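Local atomic coordinates of ORF10 (Moritella marina, PDB entry 6RIW), a protein that probably elongates acyl chains by condensation in polyunsaturated fatty acid synthesis, the chain holding the ketosynthase and chain length factor domains of a longer synthase protein. Residues N121-T126 against V580-E585; F235-A240 against S630-N635; I535-F540 against K908-G913; D548-Q553 against Q636-I641; L555-V560 against N643-R648. One frame throughout, in Å; residues are numbered along the deposited sequence.

Contacts 1 and 2 join the ketosynthase half to the chain length factor half, whereas the segments of contacts 4 and 5 both belong to the second half. Contact 3 brings strand 907-911 onto that same half. Contacts 1 and 5 are buried and rest on methionine packing without a hydrogen bond across them; contact 2 also lacks one but is aliphatic and aromatic and lies at the surface, its centre about 20 Å from that of the chain. Polar bonds cross only contacts 3 and 4, both partly buried: backbone pairing in the former, side chain to backbone N-H in the latter. Helix 552-567 serves contacts 4 and 5, and helix 634-638 serves contacts 2 and 4.

Contact 1 of 5, residues N121-T126 against V580-E585; sequences NLSFPT and VAMGME
Ser-123 and Met-584 bring the two segments together, their CA atoms 4.9 Å apart, and Met-582 and Met-584 of 580-585 reach the loop on either side of Gly-583. No hydrogen bond crosses the contact, so it rests on van der Waals packing of two kinds.

The first kind sets methionine carbon or sulfur against oxygen. CB of Met-584 lies 3.6 Å from the carbonyl O of Ser-123, and its SD approaches the carbonyl O of Phe-124 more loosely. On the side-chain side of the serine, OG of Ser-123 touches the methyl CE of Met-582 at 3.6 Å, with SD of Met-582 3.8 Å from the same OG. Met-582 bends at both chi2 (79°) and chi3 (83°), and this folded course brings its thioether end closer to the serine than the start of the side chain would suggest.

The second kind is purely apolar. CE of Met-584 lies 4.0 Å from CD of Pro-125, and the two side chains cross obliquely. A bend at chi3 (-63°) places this methyl beside the proline ring.

The contact belongs to the buried pseudo-dimer interface of the two thiolase-like halves, ketosynthase and chain length factor, whose central strands 189-193 and 659-663 pair antiparallel across it. Segment 121-126 is the loop between strand 115-120 and helix 129-148. Segment 580-585 leaves strand 576-581; Met-582 O accepts a hydrogen bond from Ser-663 OG, while its side chain packs on helices 552-567 and 642-653.

Contact 2 of 5, residues F235-A240 against S630-N635; sequences FSIFQA and SAAQLN
Ile-237 and Phe-238 meet Ala-632 and Leu-634 in a small apolar contact at the surface, between the C-terminal end of helix 228-237 in the ketosynthase half and the start of helix 634-638 in the chain length factor half. About 220 Å² is buried in all. The CA atoms of Ile-237 and Leu-634 come within 6.0 Å.

Ile-237 extends its longer branch across. CG1 is anti to the backbone N (chi1 -170°), which sets it close to the peptide linking Gln-633 and Leu-634 and 4.3 Å from the CB of Ala-632; from there CD1 of Ile-237 reaches the carbonyl O of Ala-632 at 3.5 Å.

Two helix ends thus face each other. Helix 228-237 finishes in a Schellman motif: Gln-239 has a positive phi of 54°, Ala-240 N bonds back to Phe-235 O at 2.9 Å, and Gln-239 N to Ser-236 O at 3.0 Å. Opposite, Gln-633 occupies the N-cap position of helix 634-638.

Within that turn, Phe-238 meets Leu-634 obliquely, with a tight 3.4 Å between its CD1 and the CD1 of the leucine. The carbonyl O of Leu-634 lies at the ring edge, in plane, 3.8 Å from CE1 of Phe-238. Tyr-637 adds to the packing, touching both Ile-237 and Ala-632.

Contact 3 of 5, residues I535-F540 against K908-G913; sequences IDFLRF and KTIKLG
Ile-535 and Lys-908 form an antiparallel hydrogen-bonded pair, with CA atoms 5.6 Å apart. Both bonds of the pair are present: Ile-535 N to Lys-908 O at 3.0 Å and Lys-908 N to Ile-535 O at 2.9 Å, each nearly straight at the hydrogen.

The side chains of this pair start on the same face, where Ile-910 also lies. Phe-537, just past the end of its strand, brings its ring to this group and meets two residues in different ways. CB of Lys-908 sits over one ring face of Phe-537, 4.0 Å from the centroid and 24° off the normal, a CH-pi contact offset toward the rim. In Ile-910, CG1 is anti to the carbonyl carbon (chi1 -65°), and CD1 at the end of this branch lies at the ring edge, in plane, 3.6 Å from CE1 of Phe-537. That methyl also reaches CG2 of Ile-535 at 3.8 Å, so it has both partners at once.

The chain turns into a short, weakly bonded helix after Asp-536, which is its N-cap. OD1 of Asp-536 accepts a bent capping bond from Leu-538 N at 2.8 Å, the donor coming from 56° out of the carboxylate plane; Leu-906 N is a second donor to the same oxygen.

Ile-535 and Ile-910 pack on helix 552-567, against Gln-559 and Leu-555. Strands 532-536 and 907-911 thus make up a two-stranded antiparallel sheet between parts of the chain some 370 residues apart.

Contact 4 of 5, residues D548-Q553 against Q636-I641; sequences DCLIPQ and QYTSFI
Ser-639 points its hydroxyl at the backbone of Ile-551 and links the two segments there. OG accepts from Ile-551 N at 3.0 Å and donates to the carbonyl O of Gln-636 at 2.7 Å, so both functions of the hydroxyl are used. Its chi1 of 73°, between the backbone N and the carbonyl carbon, places OG for these two bonds.

Ile-551 crosses Phe-640 at about a right angle: its CG2 lies at the ring edge, in plane, 3.6 Å from CE1 of Phe-640. The phenyl group in turn sends CD2 over the centre of the Tyr-637 ring. At the other end, Asp-548 OD1 accepts from Gln-636 N at 2.9 Å, the donor lying nearly on the C-O axis. The carboxylate and Gln-636 amide planes stand 80° apart and do not pair; CG of Gln-636 rests 3.3 Å from Cys-549 O. A water donates to both Gln-553 OE1 and Ser-639 O, bridging the segments.

Ile-551 is the N-cap residue of helix 552-567, while Gln-636 lies in the first turn of helix 634-638. Asp-548 also reaches Asn-635 ND2 through OD2, and Leu-550 and Ser-639 both pack on Arg-648 of helix 642-653.

Contact 5 of 5, residues L555-V560 against N643-R648; sequences LMMMQV and NIMASR
Met-557 and Met-645 interlock where two helix segments run side by side, their axes 9.4 Å apart and their N-to-C directions only 31° from parallel. No hydrogen bond passes between the segments.

Met-557 gives the largest share of buried surface. Its CG is anti to the backbone N (chi1 168°), and a bend at chi2 turns the sulfur toward the backbone of Met-645. SD of Met-557 touches the carbonyl O of Met-645 at 3.4 Å and CG of the same residue at 3.7 Å. Met-645 answers from its own side, where SD meets CB of Met-557 at 3.7 Å. Each sulfur thus lies against the inner carbons of the other residue.

Met-558 carries the second half of the contact. Its methyl CE and its SD each lie 3.5 Å from CD of Arg-648, so it is the aliphatic part of the arginine that is packed. The charged end has other partners: NE bonds to Gln-554 OE1 and NH2 to Thr-638 OG1, while Ile-644 CG2 sits 3.4 Å above one face of the Arg-648 guanidinium, offset toward its rim. These neighbours fix the turn of the group.

The pair of helices, 552-567 and 642-653, lies within the chain length factor half. Val-580 of strand 576-581 packs against both Met-557 and Met-645, and on the far side of helix 552-567 Met-556 and Val-560 touch strand 469-478.

Contact 1 of 5, residues N121-T126 against V580-E585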
# COMPACT_ATOMS: atom_id res chain seq x y z
N ASN A 121 -4.02 3.88 1.20
CA ASN A 121 -4.42 3.13 0.01
C ASN A 121 -4.18 1.64 0.22
O ASN A 121 -3.23 1.24 0.89
CB ASN A 121 -3.65 3.64 -1.22
CG ASN A 121 -4.16 3.06 -2.52
OD1 ASN A 121 -5.30 2.61 -2.62
ND2 ASN A 121 -3.30 3.05 -3.53
N LEU A 122 -5.06 0.81 -0.36
CA LEU A 122 -4.92 -0.65 -0.34
C LEU A 122 -3.95 -1.11 -1.42
O LEU A 122 -3.95 -0.59 -2.54
CB LEU A 122 -6.27 -1.32 -0.59
CG LEU A 122 -7.29 -1.23 0.54
CD1 LEU A 122 -8.72 -1.54 0.06
CD2 LEU A 122 -6.88 -2.16 1.68
N SER A 123 -3.14 -2.12 -1.11
CA SER A 123 -2.29 -2.76 -2.11
C SER A 123 -2.96 -3.97 -2.72
O SER A 123 -2.33 -5.02 -2.85
CB SER A 123 -0.95 -3.15 -1.47
OG SER A 123 -0.20 -1.99 -1.16
N PHE A 124 -4.24 -3.85 -3.09
CA PHE A 124 -5.02 -4.96 -3.65
C PHE A 124 -5.26 -4.76 -5.14
O PHE A 124 -5.29 -3.62 -5.62
CB PHE A 124 -6.40 -5.04 -3.01
CG PHE A 124 -6.42 -5.55 -1.59
CD1 PHE A 124 -5.30 -6.09 -0.99
CD2 PHE A 124 -7.61 -5.48 -0.87
CE1 PHE A 124 -5.37 -6.56 0.31
CE2 PHE A 124 -7.69 -5.95 0.42
CZ PHE A 124 -6.56 -6.50 1.01
N PRO A 125 -5.53 -5.83 -5.89
CA PRO A 125 -6.00 -5.67 -7.28
C PRO A 125 -7.19 -4.73 -7.34
O PRO A 125 -8.01 -4.69 -6.42
CB PRO A 125 -6.40 -7.09 -7.68
CG PRO A 125 -5.49 -8.01 -6.80
CD PRO A 125 -5.36 -7.24 -5.49
N THR A 126 -7.29 -4.00 -8.44
CA THR A 126 -8.44 -3.15 -8.71
C THR A 126 -9.24 -3.72 -9.88
O THR A 126 -8.82 -4.67 -10.55
CB THR A 126 -8.04 -1.71 -9.02
OG1 THR A 126 -7.35 -1.67 -10.28
CG2 THR A 126 -7.15 -1.11 -7.91
N VAL A 580 7.90 -0.42 5.43
CA VAL A 580 8.18 -1.36 4.35
C VAL A 580 7.91 -0.66 3.02
O VAL A 580 6.76 -0.36 2.69
CB VAL A 580 7.35 -2.64 4.48
CG1 VAL A 580 7.66 -3.60 3.33
CG2 VAL A 580 7.64 -3.33 5.84
N ALA A 581 8.97 -0.44 2.25
CA ALA A 581 8.86 0.07 0.89
C ALA A 581 8.42 -1.06 -0.04
O ALA A 581 9.07 -2.11 -0.09
CB ALA A 581 10.19 0.66 0.43
N MET A 582 7.32 -0.86 -0.75
CA MET A 582 6.81 -1.94 -1.58
C MET A 582 5.79 -1.36 -2.54
O MET A 582 5.38 -0.20 -2.41
CB MET A 582 6.19 -3.06 -0.72
CG MET A 582 5.13 -2.54 0.29
SD MET A 582 3.49 -2.22 -0.46
CE MET A 582 2.81 -3.91 -0.44
N GLY A 583 5.44 -2.15 -3.55
CA GLY A 583 4.22 -1.97 -4.31
C GLY A 583 3.44 -3.28 -4.25
O GLY A 583 3.87 -4.25 -3.60
N MET A 584 2.30 -3.31 -4.92
CA MET A 584 1.48 -4.51 -4.77
C MET A 584 2.19 -5.72 -5.38
O MET A 584 2.96 -5.61 -6.34
CB MET A 584 0.08 -4.33 -5.39
CG MET A 584 -0.02 -4.20 -6.89
SD MET A 584 -1.69 -4.66 -7.52
CE MET A 584 -1.77 -6.34 -7.05
N GLU A 585 1.99 -6.87 -4.75
CA GLU A 585 2.39 -8.14 -5.35
C GLU A 585 1.47 -8.39 -6.53
O GLU A 585 0.28 -8.69 -6.34
CB GLU A 585 2.27 -9.26 -4.31
CG GLU A 585 2.57 -10.66 -4.86
CD GLU A 585 3.89 -10.71 -5.63
OE1 GLU A 585 4.95 -10.84 -4.97
OE2 GLU A 585 3.85 -10.65 -6.89

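Contact 2 of 5, residues F235-A240 against S630-N635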
# COMPACT_ATOMS: atom_id res chain seq x y z
N PHE A 235 -13.01 -11.22 3.27
CA PHE A 235 -13.81 -11.18 4.49
C PHE A 235 -14.65 -12.44 4.66
O PHE A 235 -15.01 -12.80 5.79
CB PHE A 235 -14.68 -9.92 4.52
CG PHE A 235 -13.91 -8.67 4.87
CD1 PHE A 235 -13.16 -8.62 6.04
CD2 PHE A 235 -13.90 -7.58 4.02
CE1 PHE A 235 -12.42 -7.49 6.37
CE2 PHE A 235 -13.17 -6.44 4.34
CZ PHE A 235 -12.43 -6.39 5.52
N SER A 236 -14.96 -13.14 3.56
CA SER A 236 -15.62 -14.43 3.71
C SER A 236 -14.68 -15.48 4.30
O SER A 236 -15.10 -16.23 5.19
CB SER A 236 -16.19 -14.90 2.37
OG SER A 236 -17.18 -13.97 1.94
N ILE A 237 -13.42 -15.54 3.85
CA ILE A 237 -12.53 -16.55 4.42
C ILE A 237 -12.14 -16.19 5.85
O ILE A 237 -11.91 -17.08 6.69
CB ILE A 237 -11.28 -16.79 3.54
CG1 ILE A 237 -10.50 -18.02 4.02
CG2 ILE A 237 -10.37 -15.62 3.54
CD1 ILE A 237 -11.21 -19.35 3.71
N PHE A 238 -12.09 -14.90 6.18
CA PHE A 238 -11.91 -14.46 7.56
C PHE A 238 -13.15 -14.71 8.42
O PHE A 238 -13.07 -14.51 9.64
CB PHE A 238 -11.57 -12.97 7.60
CG PHE A 238 -10.25 -12.61 6.95
CD1 PHE A 238 -9.28 -13.58 6.71
CD2 PHE A 238 -9.98 -11.31 6.60
CE1 PHE A 238 -8.06 -13.25 6.13
CE2 PHE A 238 -8.76 -10.96 6.01
CZ PHE A 238 -7.81 -11.94 5.76
N GLN A 239 -14.28 -15.09 7.82
CA GLN A 239 -15.57 -15.22 8.53
C GLN A 239 -15.94 -13.92 9.25
O GLN A 239 -16.45 -13.93 10.38
CB GLN A 239 -15.55 -16.39 9.50
CG GLN A 239 -15.40 -17.76 8.86
CD GLN A 239 -15.32 -18.85 9.92
OE1 GLN A 239 -16.05 -18.83 10.91
NE2 GLN A 239 -14.41 -19.80 9.72
N ALA A 240 -15.66 -12.78 8.61
CA ALA A 240 -15.89 -11.48 9.21
C ALA A 240 -17.30 -10.94 8.98
O ALA A 240 -17.72 -10.03 9.70
CB ALA A 240 -14.86 -10.47 8.69
N SER A 630 -4.16 -22.00 -5.52
CA SER A 630 -4.85 -22.71 -4.45
C SER A 630 -6.04 -21.90 -3.97
O SER A 630 -6.07 -20.67 -4.08
CB SER A 630 -3.90 -22.98 -3.28
OG SER A 630 -2.76 -23.70 -3.72
N ALA A 631 -7.04 -22.60 -3.44
CA ALA A 631 -8.18 -21.92 -2.84
C ALA A 631 -7.73 -21.09 -1.64
O ALA A 631 -6.73 -21.40 -0.99
CB ALA A 631 -9.24 -22.93 -2.40
N ALA A 632 -8.50 -20.04 -1.35
CA ALA A 632 -8.18 -19.14 -0.24
C ALA A 632 -8.12 -19.89 1.08
O ALA A 632 -8.98 -20.73 1.38
CB ALA A 632 -9.24 -18.03 -0.14
N GLN A 633 -7.10 -19.59 1.87
CA GLN A 633 -6.99 -20.08 3.24
C GLN A 633 -6.69 -18.89 4.15
O GLN A 633 -6.15 -17.88 3.71
CB GLN A 633 -5.90 -21.16 3.39
CG GLN A 633 -6.04 -22.34 2.43
CD GLN A 633 -7.24 -23.23 2.75
OE1 GLN A 633 -7.82 -23.14 3.84
NE2 GLN A 633 -7.62 -24.08 1.80
N LEU A 634 -7.03 -19.04 5.44
CA LEU A 634 -7.02 -17.91 6.37
C LEU A 634 -5.65 -17.23 6.43
O LEU A 634 -5.53 -16.02 6.19
CB LEU A 634 -7.42 -18.39 7.77
CG LEU A 634 -7.45 -17.33 8.88
CD1 LEU A 634 -8.48 -16.28 8.57
CD2 LEU A 634 -7.74 -17.96 10.24
N ASN A 635 -4.62 -17.98 6.80
CA ASN A 635 -3.31 -17.34 6.96
C ASN A 635 -2.78 -16.84 5.63
O ASN A 635 -2.22 -15.74 5.55
CB ASN A 635 -2.33 -18.31 7.61
CG ASN A 635 -2.66 -18.53 9.07
OD1 ASN A 635 -2.53 -17.61 9.89
ND2 ASN A 635 -3.13 -19.73 9.40

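Contact 3 of 5, residues I535-F540 against K908-G913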
# COMPACT_ATOMS: atom_id res chain seq x y z
N ILE A 535 13.58 -20.63 5.23
CA ILE A 535 13.11 -19.83 6.35
C ILE A 535 12.79 -20.74 7.53
O ILE A 535 12.31 -21.86 7.35
CB ILE A 535 11.89 -18.97 5.93
CG1 ILE A 535 11.58 -17.89 6.98
CG2 ILE A 535 10.68 -19.83 5.64
CD1 ILE A 535 10.98 -16.61 6.37
N ASP A 536 13.06 -20.25 8.74
CA ASP A 536 12.79 -21.00 9.97
C ASP A 536 11.33 -20.79 10.36
O ASP A 536 10.97 -19.75 10.92
CB ASP A 536 13.72 -20.54 11.09
CG ASP A 536 13.31 -21.08 12.47
OD1 ASP A 536 12.57 -22.08 12.54
OD2 ASP A 536 13.75 -20.51 13.48
N PHE A 537 10.49 -21.81 10.11
CA PHE A 537 9.06 -21.71 10.41
C PHE A 537 8.81 -21.50 11.90
O PHE A 537 7.79 -20.92 12.28
CB PHE A 537 8.32 -22.96 9.94
CG PHE A 537 7.88 -22.90 8.50
CD1 PHE A 537 8.65 -22.26 7.54
CD2 PHE A 537 6.70 -23.52 8.10
CE1 PHE A 537 8.24 -22.23 6.22
CE2 PHE A 537 6.28 -23.48 6.78
CZ PHE A 537 7.05 -22.84 5.84
N LEU A 538 9.73 -21.97 12.75
CA LEU A 538 9.56 -21.82 14.19
C LEU A 538 9.61 -20.35 14.61
O LEU A 538 8.73 -19.86 15.31
CB LEU A 538 10.64 -22.61 14.94
CG LEU A 538 10.43 -24.12 15.11
CD1 LEU A 538 11.15 -24.62 16.35
CD2 LEU A 538 8.95 -24.46 15.15
N ARG A 539 10.66 -19.64 14.18
CA ARG A 539 10.82 -18.25 14.60
C ARG A 539 9.74 -17.35 14.03
O ARG A 539 9.32 -16.39 14.70
CB ARG A 539 12.20 -17.75 14.19
CG ARG A 539 12.36 -16.25 14.31
CD ARG A 539 13.74 -15.89 14.77
NE ARG A 539 13.91 -14.46 14.95
CZ ARG A 539 13.77 -13.83 16.11
NH1 ARG A 539 13.45 -14.52 17.21
NH2 ARG A 539 13.96 -12.52 16.18
N PHE A 540 9.26 -17.63 12.83
CA PHE A 540 8.34 -16.74 12.14
C PHE A 540 6.88 -17.20 12.20
O PHE A 540 6.03 -16.55 11.59
CB PHE A 540 8.80 -16.57 10.68
CG PHE A 540 10.10 -15.83 10.57
CD1 PHE A 540 10.17 -14.48 10.87
CD2 PHE A 540 11.27 -16.48 10.20
CE1 PHE A 540 11.36 -13.78 10.80
CE2 PHE A 540 12.46 -15.79 10.12
CZ PHE A 540 12.50 -14.43 10.42
N LYS A 908 12.42 -24.61 6.35
CA LYS A 908 11.74 -25.15 5.19
C LYS A 908 12.05 -24.31 3.96
O LYS A 908 12.26 -23.09 4.06
CB LYS A 908 10.23 -25.20 5.42
CG LYS A 908 9.80 -26.16 6.53
CD LYS A 908 8.82 -27.21 6.01
CE LYS A 908 8.86 -28.48 6.85
NZ LYS A 908 8.83 -29.71 6.01
N THR A 909 12.08 -24.97 2.81
CA THR A 909 12.34 -24.32 1.53
C THR A 909 11.02 -23.97 0.86
O THR A 909 10.12 -24.81 0.78
CB THR A 909 13.17 -25.23 0.62
OG1 THR A 909 14.47 -25.40 1.18
CG2 THR A 909 13.30 -24.62 -0.78
N ILE A 910 10.88 -22.73 0.42
CA ILE A 910 9.68 -22.28 -0.27
C ILE A 910 10.10 -21.75 -1.63
O ILE A 910 10.98 -20.88 -1.71
CB ILE A 910 8.93 -21.20 0.53
CG1 ILE A 910 8.41 -21.82 1.84
CG2 ILE A 910 7.78 -20.63 -0.28
CD1 ILE A 910 8.26 -20.84 2.95
N LYS A 911 9.51 -22.30 -2.69
CA LYS A 911 9.83 -21.90 -4.05
C LYS A 911 8.92 -20.76 -4.47
O LYS A 911 7.73 -20.74 -4.14
CB LYS A 911 9.69 -23.07 -5.02
CG LYS A 911 10.85 -24.06 -4.93
CD LYS A 911 10.66 -25.25 -5.86
CE LYS A 911 11.88 -26.17 -5.85
NZ LYS A 911 13.08 -25.49 -6.42
N LEU A 912 9.49 -19.80 -5.20
CA LEU A 912 8.68 -18.73 -5.79
C LEU A 912 7.97 -19.27 -7.03
O LEU A 912 8.39 -20.25 -7.64
CB LEU A 912 9.57 -17.53 -6.13
CG LEU A 912 9.84 -16.60 -4.94
CD1 LEU A 912 10.78 -17.26 -3.95
CD2 LEU A 912 10.46 -15.30 -5.45
N GLY A 913 6.88 -18.61 -7.40
CA GLY A 913 6.03 -19.15 -8.44
C GLY A 913 5.14 -20.22 -7.84
O GLY A 913 4.61 -20.05 -6.74

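Contact 4 of 5, residues D548-Q553 against Q636-I641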
# COMPACT_ATOMS: atom_id res chain seq x y z
N ASP A 548 -1.67 -23.23 3.22
CA ASP A 548 -1.93 -22.08 4.09
C ASP A 548 -0.65 -21.31 4.41
O ASP A 548 -0.53 -20.71 5.47
CB ASP A 548 -2.60 -22.53 5.39
CG ASP A 548 -3.35 -21.40 6.08
OD1 ASP A 548 -3.51 -20.34 5.43
OD2 ASP A 548 -3.77 -21.56 7.24
N CYS A 549 0.30 -21.32 3.49
CA CYS A 549 1.57 -20.65 3.67
C CYS A 549 1.45 -19.18 3.31
O CYS A 549 0.62 -18.79 2.48
CB CYS A 549 2.63 -21.32 2.81
SG CYS A 549 4.32 -20.88 3.22
N LEU A 550 2.28 -18.35 3.94
CA LEU A 550 2.34 -16.93 3.57
C LEU A 550 3.04 -16.77 2.22
O LEU A 550 3.97 -17.51 1.89
CB LEU A 550 3.07 -16.12 4.64
CG LEU A 550 2.74 -16.35 6.11
CD1 LEU A 550 3.45 -15.29 6.94
CD2 LEU A 550 1.23 -16.30 6.36
N ILE A 551 2.62 -15.77 1.45
CA ILE A 551 3.22 -15.58 0.12
C ILE A 551 4.68 -15.15 0.28
O ILE A 551 5.06 -14.57 1.31
CB ILE A 551 2.43 -14.57 -0.73
CG1 ILE A 551 2.43 -13.16 -0.10
CG2 ILE A 551 1.00 -15.07 -0.98
CD1 ILE A 551 2.04 -12.02 -1.11
N PRO A 552 5.53 -15.42 -0.72
CA PRO A 552 6.96 -15.09 -0.58
C PRO A 552 7.25 -13.61 -0.38
O PRO A 552 8.24 -13.30 0.28
CB PRO A 552 7.56 -15.60 -1.90
CG PRO A 552 6.64 -16.72 -2.31
CD PRO A 552 5.26 -16.29 -1.88
N GLN A 553 6.41 -12.69 -0.89
CA GLN A 553 6.66 -11.26 -0.64
C GLN A 553 6.80 -10.98 0.86
O GLN A 553 7.70 -10.25 1.30
CB GLN A 553 5.54 -10.39 -1.23
CG GLN A 553 5.82 -8.86 -1.11
CD GLN A 553 4.62 -7.98 -1.43
OE1 GLN A 553 3.51 -8.20 -0.93
NE2 GLN A 553 4.83 -6.96 -2.27
N GLN A 636 -2.95 -17.63 4.57
CA GLN A 636 -2.49 -17.18 3.26
C GLN A 636 -3.13 -15.84 2.89
O GLN A 636 -2.45 -14.94 2.39
CB GLN A 636 -2.77 -18.23 2.19
CG GLN A 636 -2.11 -17.91 0.86
CD GLN A 636 -2.74 -18.63 -0.34
OE1 GLN A 636 -3.85 -19.16 -0.27
NE2 GLN A 636 -2.02 -18.63 -1.46
N TYR A 637 -4.43 -15.68 3.15
CA TYR A 637 -5.04 -14.41 2.76
C TYR A 637 -4.54 -13.24 3.61
O TYR A 637 -4.46 -12.12 3.10
CB TYR A 637 -6.56 -14.50 2.83
CG TYR A 637 -7.30 -13.87 1.65
CD1 TYR A 637 -7.47 -12.50 1.55
CD2 TYR A 637 -7.87 -14.68 0.67
CE1 TYR A 637 -8.18 -11.94 0.46
CE2 TYR A 637 -8.57 -14.14 -0.39
CZ TYR A 637 -8.72 -12.78 -0.51
OH TYR A 637 -9.43 -12.31 -1.61
N THR A 638 -4.20 -13.46 4.90
CA THR A 638 -3.62 -12.35 5.66
C THR A 638 -2.31 -11.87 5.03
O THR A 638 -1.96 -10.69 5.16
CB THR A 638 -3.35 -12.73 7.14
OG1 THR A 638 -2.27 -13.68 7.22
CG2 THR A 638 -4.59 -13.29 7.80
N SER A 639 -1.58 -12.76 4.36
CA SER A 639 -0.36 -12.34 3.68
C SER A 639 -0.63 -11.64 2.35
O SER A 639 0.31 -11.13 1.74
CB SER A 639 0.60 -13.53 3.47
OG SER A 639 0.17 -14.43 2.45
N PHE A 640 -1.88 -11.59 1.89
CA PHE A 640 -2.21 -10.73 0.76
C PHE A 640 -2.28 -9.26 1.16
O PHE A 640 -2.36 -8.40 0.28
CB PHE A 640 -3.57 -11.12 0.16
CG PHE A 640 -3.61 -12.47 -0.52
CD1 PHE A 640 -2.49 -13.29 -0.61
CD2 PHE A 640 -4.81 -12.92 -1.08
CE1 PHE A 640 -2.57 -14.54 -1.25
CE2 PHE A 640 -4.88 -14.14 -1.72
CZ PHE A 640 -3.75 -14.96 -1.79
N ILE A 641 -2.28 -8.95 2.46
CA ILE A 641 -2.52 -7.61 2.99
C ILE A 641 -1.16 -6.97 3.31
O ILE A 641 -0.48 -7.41 4.24
CB ILE A 641 -3.42 -7.66 4.24
CG1 ILE A 641 -4.72 -8.42 3.92
CG2 ILE A 641 -3.68 -6.27 4.77
CD1 ILE A 641 -5.51 -8.82 5.14
O HOH W 1 1.61 -8.58 1.17

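Contact 5 of 5, residues L555-V560 against N643-R648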
# COMPACT_ATOMS: atom_id res chain seq x y z
N LEU A 555 7.32 -13.34 3.37
CA LEU A 555 8.39 -14.12 4.00
C LEU A 555 9.76 -13.51 3.72
O LEU A 555 10.62 -13.45 4.61
CB LEU A 555 8.35 -15.56 3.50
CG LEU A 555 7.09 -16.31 3.93
CD1 LEU A 555 6.94 -17.60 3.15
CD2 LEU A 555 7.15 -16.57 5.41
N MET A 556 9.99 -13.07 2.48
CA MET A 556 11.27 -12.45 2.14
C MET A 556 11.52 -11.20 2.95
O MET A 556 12.64 -10.99 3.44
CB MET A 556 11.33 -12.11 0.65
CG MET A 556 11.38 -13.30 -0.25
SD MET A 556 13.08 -13.78 -0.59
CE MET A 556 13.64 -12.41 -1.60
N MET A 557 10.50 -10.33 3.08
CA MET A 557 10.65 -9.10 3.85
C MET A 557 10.92 -9.42 5.32
O MET A 557 11.75 -8.77 5.97
CB MET A 557 9.39 -8.24 3.73
CG MET A 557 9.33 -7.07 4.74
SD MET A 557 8.46 -7.51 6.28
CE MET A 557 9.07 -6.25 7.39
N MET A 558 10.23 -10.41 5.86
CA MET A 558 10.37 -10.72 7.28
C MET A 558 11.77 -11.20 7.60
O MET A 558 12.35 -10.83 8.63
CB MET A 558 9.33 -11.76 7.69
CG MET A 558 7.92 -11.20 7.78
SD MET A 558 6.74 -12.54 7.49
CE MET A 558 6.82 -13.31 9.10
N GLN A 559 12.34 -12.04 6.73
CA GLN A 559 13.67 -12.58 6.98
C GLN A 559 14.74 -11.49 6.94
O GLN A 559 15.60 -11.44 7.83
CB GLN A 559 14.00 -13.67 5.96
CG GLN A 559 15.29 -14.38 6.22
CD GLN A 559 15.32 -15.74 5.55
OE1 GLN A 559 15.43 -15.84 4.33
NE2 GLN A 559 15.21 -16.80 6.35
N VAL A 560 14.71 -10.60 5.93
CA VAL A 560 15.77 -9.59 5.87
C VAL A 560 15.61 -8.57 6.99
O VAL A 560 16.60 -8.09 7.54
CB VAL A 560 15.85 -8.91 4.48
CG1 VAL A 560 16.23 -9.91 3.39
CG2 VAL A 560 14.54 -8.14 4.12
N ASN A 643 0.27 -4.27 4.69
CA ASN A 643 0.78 -3.73 5.95
C ASN A 643 1.04 -4.82 6.98
O ASN A 643 1.78 -4.59 7.94
CB ASN A 643 -0.17 -2.68 6.54
CG ASN A 643 -1.45 -3.31 7.09
OD1 ASN A 643 -2.28 -3.78 6.32
ND2 ASN A 643 -1.60 -3.31 8.42
N ILE A 644 0.49 -6.01 6.78
CA ILE A 644 0.63 -7.02 7.81
C ILE A 644 2.06 -7.53 7.85
O ILE A 644 2.54 -7.96 8.90
CB ILE A 644 -0.40 -8.15 7.60
CG1 ILE A 644 -1.81 -7.57 7.78
CG2 ILE A 644 -0.16 -9.30 8.61
CD1 ILE A 644 -2.96 -8.62 7.81
N MET A 645 2.80 -7.45 6.74
CA MET A 645 4.18 -7.91 6.82
C MET A 645 5.02 -7.03 7.75
O MET A 645 5.88 -7.55 8.47
CB MET A 645 4.79 -8.04 5.41
CG MET A 645 5.18 -6.76 4.71
SD MET A 645 5.86 -7.22 3.07
CE MET A 645 4.73 -6.31 2.03
N ALA A 646 4.73 -5.72 7.81
CA ALA A 646 5.40 -4.88 8.80
C ALA A 646 4.97 -5.26 10.21
O ALA A 646 5.80 -5.36 11.12
CB ALA A 646 5.10 -3.39 8.53
N SER A 647 3.67 -5.48 10.41
CA SER A 647 3.13 -5.91 11.71
C SER A 647 3.75 -7.21 12.20
O SER A 647 3.90 -7.39 13.41
CB SER A 647 1.62 -6.11 11.62
OG SER A 647 0.99 -4.86 11.45
N ARG A 648 4.07 -8.13 11.29
CA ARG A 648 4.59 -9.42 11.74
C ARG A 648 5.96 -9.26 12.40
O ARG A 648 6.29 -9.99 13.34
CB ARG A 648 4.70 -10.39 10.57
CG ARG A 648 3.36 -10.95 10.10
CD ARG A 648 3.58 -11.97 8.99
NE ARG A 648 2.50 -11.94 8.01
CZ ARG A 648 1.35 -12.60 8.14
NH1 ARG A 648 1.13 -13.35 9.22
NH2 ARG A 648 0.42 -12.50 7.19